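Local coordinates for protein xylosidase (Xanthomonas axonopodis pv. citri, PDB 6XN2) that binds xylotriose in its active-site pocket and, as a family 43 glycoside hydrolase, probably cleaves xylose-containing chains, at residues Y61-H66 with G127-Y132; A220-H223 with D228-E231. One frame throughout, in Å; residues are numbered along the deposited sequence.

Contact 1: Y61-H66 with G127-Y132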
# COMPACT_ATOMS: atom_id res chain seq x y z
N TYR A 61 -9.00 1.56 -12.02
CA TYR A 61 -8.66 2.84 -11.41
C TYR A 61 -7.46 2.68 -10.49
O TYR A 61 -7.36 1.71 -9.76
CB TYR A 61 -9.86 3.40 -10.63
CG TYR A 61 -10.96 3.89 -11.52
CD1 TYR A 61 -11.93 3.02 -12.00
CD2 TYR A 61 -11.04 5.23 -11.89
CE1 TYR A 61 -12.94 3.47 -12.83
CE2 TYR A 61 -12.05 5.68 -12.72
CZ TYR A 61 -13.00 4.81 -13.18
OH TYR A 61 -14.00 5.27 -14.01
N ILE A 62 -6.53 3.63 -10.55
CA ILE A 62 -5.36 3.59 -9.68
C ILE A 62 -5.36 4.81 -8.77
O ILE A 62 -5.58 5.94 -9.22
CB ILE A 62 -4.06 3.54 -10.49
CG1 ILE A 62 -4.13 2.45 -11.56
CG2 ILE A 62 -2.87 3.34 -9.57
CD1 ILE A 62 -2.99 2.50 -12.55
N TYR A 63 -5.14 4.56 -7.48
CA TYR A 63 -5.09 5.62 -6.49
C TYR A 63 -3.69 5.65 -5.89
O TYR A 63 -3.39 4.91 -4.95
CB TYR A 63 -6.16 5.41 -5.41
CG TYR A 63 -7.56 5.35 -5.99
CD1 TYR A 63 -8.07 4.16 -6.53
CD2 TYR A 63 -8.37 6.48 -6.05
CE1 TYR A 63 -9.34 4.11 -7.09
CE2 TYR A 63 -9.65 6.43 -6.60
CZ TYR A 63 -10.13 5.25 -7.13
OH TYR A 63 -11.40 5.20 -7.69
N PRO A 64 -2.81 6.47 -6.46
CA PRO A 64 -1.43 6.59 -5.98
C PRO A 64 -1.22 7.85 -5.14
O PRO A 64 -2.11 8.70 -5.09
CB PRO A 64 -0.63 6.64 -7.28
CG PRO A 64 -1.55 7.41 -8.21
CD PRO A 64 -2.99 7.14 -7.77
N SER A 65 -0.06 7.95 -4.48
CA SER A 65 0.39 9.21 -3.91
C SER A 65 0.93 10.10 -5.02
O SER A 65 1.21 9.62 -6.11
CB SER A 65 1.47 8.99 -2.86
OG SER A 65 0.99 8.17 -1.81
N HIS A 66 1.08 11.38 -4.72
CA HIS A 66 1.60 12.36 -5.71
C HIS A 66 2.83 13.05 -5.15
O HIS A 66 2.66 13.95 -4.40
CB HIS A 66 0.54 13.39 -6.08
CG HIS A 66 1.04 14.38 -7.07
ND1 HIS A 66 0.38 15.52 -7.38
CD2 HIS A 66 2.14 14.39 -7.84
CE1 HIS A 66 1.05 16.20 -8.27
NE2 HIS A 66 2.12 15.53 -8.56
N GLY A 127 -22.97 2.61 -4.25
CA GLY A 127 -22.84 3.60 -5.31
C GLY A 127 -21.86 4.72 -5.01
O GLY A 127 -21.63 5.60 -5.85
N LYS A 128 -21.28 4.69 -3.82
CA LYS A 128 -20.31 5.69 -3.40
C LYS A 128 -18.91 5.13 -3.57
O LYS A 128 -18.72 3.92 -3.55
CB LYS A 128 -20.53 6.09 -1.94
CG LYS A 128 -21.95 6.55 -1.62
CD LYS A 128 -22.20 7.94 -2.17
CE LYS A 128 -23.66 8.33 -1.98
NZ LYS A 128 -23.92 9.75 -2.41
N THR A 129 -17.93 6.00 -3.69
CA THR A 129 -16.54 5.63 -3.72
C THR A 129 -15.90 6.34 -2.55
O THR A 129 -16.13 7.49 -2.34
CB THR A 129 -15.82 6.03 -5.02
OG1 THR A 129 -16.49 5.48 -6.13
CG2 THR A 129 -14.40 5.53 -5.02
N TYR A 130 -15.11 5.62 -1.80
CA TYR A 130 -14.45 6.18 -0.65
C TYR A 130 -12.96 6.21 -0.85
O TYR A 130 -12.42 5.26 -1.24
CB TYR A 130 -14.80 5.38 0.59
CG TYR A 130 -16.27 5.32 0.86
CD1 TYR A 130 -17.04 4.36 0.29
CD2 TYR A 130 -16.88 6.22 1.65
CE1 TYR A 130 -18.39 4.31 0.52
CE2 TYR A 130 -18.22 6.18 1.88
CZ TYR A 130 -18.97 5.22 1.31
OH TYR A 130 -20.28 5.16 1.52
N LEU A 131 -12.32 7.33 -0.56
CA LEU A 131 -10.89 7.46 -0.66
C LEU A 131 -10.29 7.47 0.72
O LEU A 131 -10.52 8.34 1.45
CB LEU A 131 -10.50 8.72 -1.44
CG LEU A 131 -9.02 8.97 -1.73
CD1 LEU A 131 -8.43 7.85 -2.51
CD2 LEU A 131 -8.82 10.24 -2.49
N TYR A 132 -9.56 6.43 1.06
CA TYR A 132 -8.91 6.32 2.37
C TYR A 132 -7.47 6.81 2.27
O TYR A 132 -6.75 6.43 1.35
CB TYR A 132 -8.93 4.87 2.87
CG TYR A 132 -10.32 4.34 3.02
CD1 TYR A 132 -11.02 3.85 1.92
CD2 TYR A 132 -10.95 4.35 4.26
CE1 TYR A 132 -12.31 3.38 2.06
CE2 TYR A 132 -12.24 3.88 4.41
CZ TYR A 132 -12.91 3.39 3.31
OH TYR A 132 -14.19 2.92 3.45

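Contact 2: A220-H223 with D228-E231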
# COMPACT_ATOMS: atom_id res chain seq x y z
N ALA A 220 -9.29 -4.11 10.72
CA ALA A 220 -10.57 -3.85 11.31
C ALA A 220 -11.65 -3.87 10.27
O ALA A 220 -11.54 -3.25 9.27
CB ALA A 220 -10.56 -2.53 12.00
N ARG A 221 -12.71 -4.59 10.55
CA ARG A 221 -13.83 -4.61 9.63
C ARG A 221 -14.44 -3.22 9.62
O ARG A 221 -14.55 -2.56 10.61
CB ARG A 221 -14.89 -5.65 10.02
CG ARG A 221 -16.01 -5.77 9.02
CD ARG A 221 -17.04 -6.81 9.34
NE ARG A 221 -17.86 -6.46 10.48
CZ ARG A 221 -18.93 -5.67 10.43
NH1 ARG A 221 -19.30 -5.11 9.29
NH2 ARG A 221 -19.61 -5.42 11.53
N LEU A 222 -14.84 -2.79 8.45
CA LEU A 222 -15.45 -1.53 8.32
C LEU A 222 -16.95 -1.60 8.52
O LEU A 222 -17.57 -2.54 8.19
CB LEU A 222 -15.18 -0.97 6.92
CG LEU A 222 -13.79 -0.45 6.64
CD1 LEU A 222 -13.59 -0.17 5.19
CD2 LEU A 222 -13.48 0.78 7.45
N HIS A 223 -17.48 -0.51 9.04
CA HIS A 223 -18.93 -0.39 9.19
C HIS A 223 -19.53 -0.28 7.79
O HIS A 223 -18.92 0.25 6.89
CB HIS A 223 -19.23 0.83 10.07
CG HIS A 223 -20.64 0.96 10.53
ND1 HIS A 223 -21.62 1.51 9.76
CD2 HIS A 223 -21.23 0.63 11.69
CE1 HIS A 223 -22.76 1.49 10.41
NE2 HIS A 223 -22.54 0.98 11.59
N ASP A 228 -16.41 4.64 9.11
CA ASP A 228 -16.08 4.29 10.51
C ASP A 228 -15.72 2.81 10.57
O ASP A 228 -16.19 2.07 9.77
CB ASP A 228 -17.27 4.50 11.43
CG ASP A 228 -17.65 5.94 11.61
OD1 ASP A 228 -16.79 6.74 11.83
OD2 ASP A 228 -18.81 6.22 11.55
N LEU A 229 -14.90 2.44 11.54
CA LEU A 229 -14.61 1.05 11.74
C LEU A 229 -15.80 0.43 12.43
O LEU A 229 -16.48 1.07 13.14
CB LEU A 229 -13.41 0.87 12.65
CG LEU A 229 -12.17 1.65 12.35
CD1 LEU A 229 -11.10 1.21 13.31
CD2 LEU A 229 -11.75 1.40 10.94
N ALA A 230 -16.01 -0.85 12.23
CA ALA A 230 -17.10 -1.52 12.91
C ALA A 230 -16.64 -2.14 14.20
O ALA A 230 -17.43 -2.66 14.94
CB ALA A 230 -17.70 -2.57 12.04
N GLU A 231 -15.35 -2.07 14.46
CA GLU A 231 -14.75 -2.63 15.64
C GLU A 231 -13.36 -2.07 15.83
O GLU A 231 -12.78 -1.62 14.90
CB GLU A 231 -14.61 -4.12 15.44
CG GLU A 231 -13.53 -4.46 14.42
CD GLU A 231 -13.57 -5.85 13.91
OE1 GLU A 231 -14.10 -6.69 14.59
OE2 GLU A 231 -13.05 -6.11 12.84

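Contact 1: Y61-H66 with G127-Y132
Tyr63 reaches from strand 59-67 to strand 128-136 and makes both side-chain contacts of this pair, one along its ring and one at its hydroxyl. On the ring, CD2 of Tyr63 lies 3.8 Å from CD1 of Leu131, with the methyl approaching the ring obliquely. Farther out, OH of Tyr63 comes to 4.0 Å from CG2 of Thr129, a looser van der Waals approach. The first torsion of Tyr63 (chi1 -58°) sets CG opposite the carbonyl carbon and carries the ring across the gap, whose width is evident from the 8.4 Å between CA of Tyr63 and CA of Leu131. That spacing and the lack of backbone bonding fit two neighbouring blades of the five-bladed beta-propeller of family 43, packed face against face. Each strand belongs to its own four-stranded antiparallel sheet. Leu131 starts out across the line of approach, but with CG trans to the backbone N (chi1 -176°) its CD1 swings round to the ring. Thr129 divides its branches: CG2 faces the tyrosine, whereas OG1 is hydrogen-bonded to NE2 of Gln124. The phenol is buried, and its hydroxyl is satisfied by the carbonyl O of Pro152, so the polar end is fixed while the ring serves apolar packing. Two residues along the strand, Ser65 touches the bound xylose and its OG is hydrogen-bonded to OD2 of Asp50.

Contact 2: A220-H223 with D228-E231
Glu231 folds its carboxylate back onto the backbone of Arg221, where OE2 of Glu231 accepts a hydrogen bond from N of Arg221 at 2.8 Å. The N-H points almost straight at the oxygen (172°), meeting it on the anti side and somewhat out of the carboxylate plane. A first torsion of 71° places CG of Glu231 between its own N and carbonyl carbon, and from there the extended chain delivers OE2 to the strand. The same oxygen is also hydrogen-bonded to the hydroxyl of Tyr289, so two partners grip it. The guanidinium of Arg221 is turned away from this carboxylate: a bend at chi3 (70°) brings it over Ala230, whose CB sits 3.5 Å from NH2 of Arg221, above one face and displaced toward the rim.

Between these groups the backbones form a single beta bridge, Leu222 with Leu229, where the chain turns back on itself at the end of propeller strand 218-221. N of Ala230 gives a 2.8 Å hydrogen bond to O of Arg221, and N of His223 gives one of 3.0 Å to O of Asp228.

The two leucines leave the bridge on the side away from the guanidinium and cross at a slant, CD2 of Leu222 lying 3.9 Å from CD2 of Leu229. The other methyl of Leu229, CD1, rests 4.0 Å from CB of Ala220, and both leucines also touch Leu183 of the adjacent strand 181-185. Toward the turn, Asp228 and His223 both look to Arg225: OD2 of Asp228 forms a salt bridge with its side chain, and ND1 of His223 is hydrogen-bonded to its backbone N.

From the N terminus, strand 59-67 supplies the first half of contact 1, and sixty residues, including strands 85-91, 99-106 and 121-125, pass before strand 128-136 closes it. Contact 2 opens about ninety residues later and closes after only four intervening residues. The two are therefore in series, neither nested nor crossed, with centres about 18 Å apart. The long-range contact 1 joins two four-stranded sheets; the local contact 2 pins a turn between strands 218-221 and 234-239 of a third, mixed sheet. They nevertheless meet directly: OH of Tyr132 packs 3.6 Å from CD1 of Leu222, while that hydroxyl is hydrogen-bonded to O of Met226, within the turn spanned by contact 2.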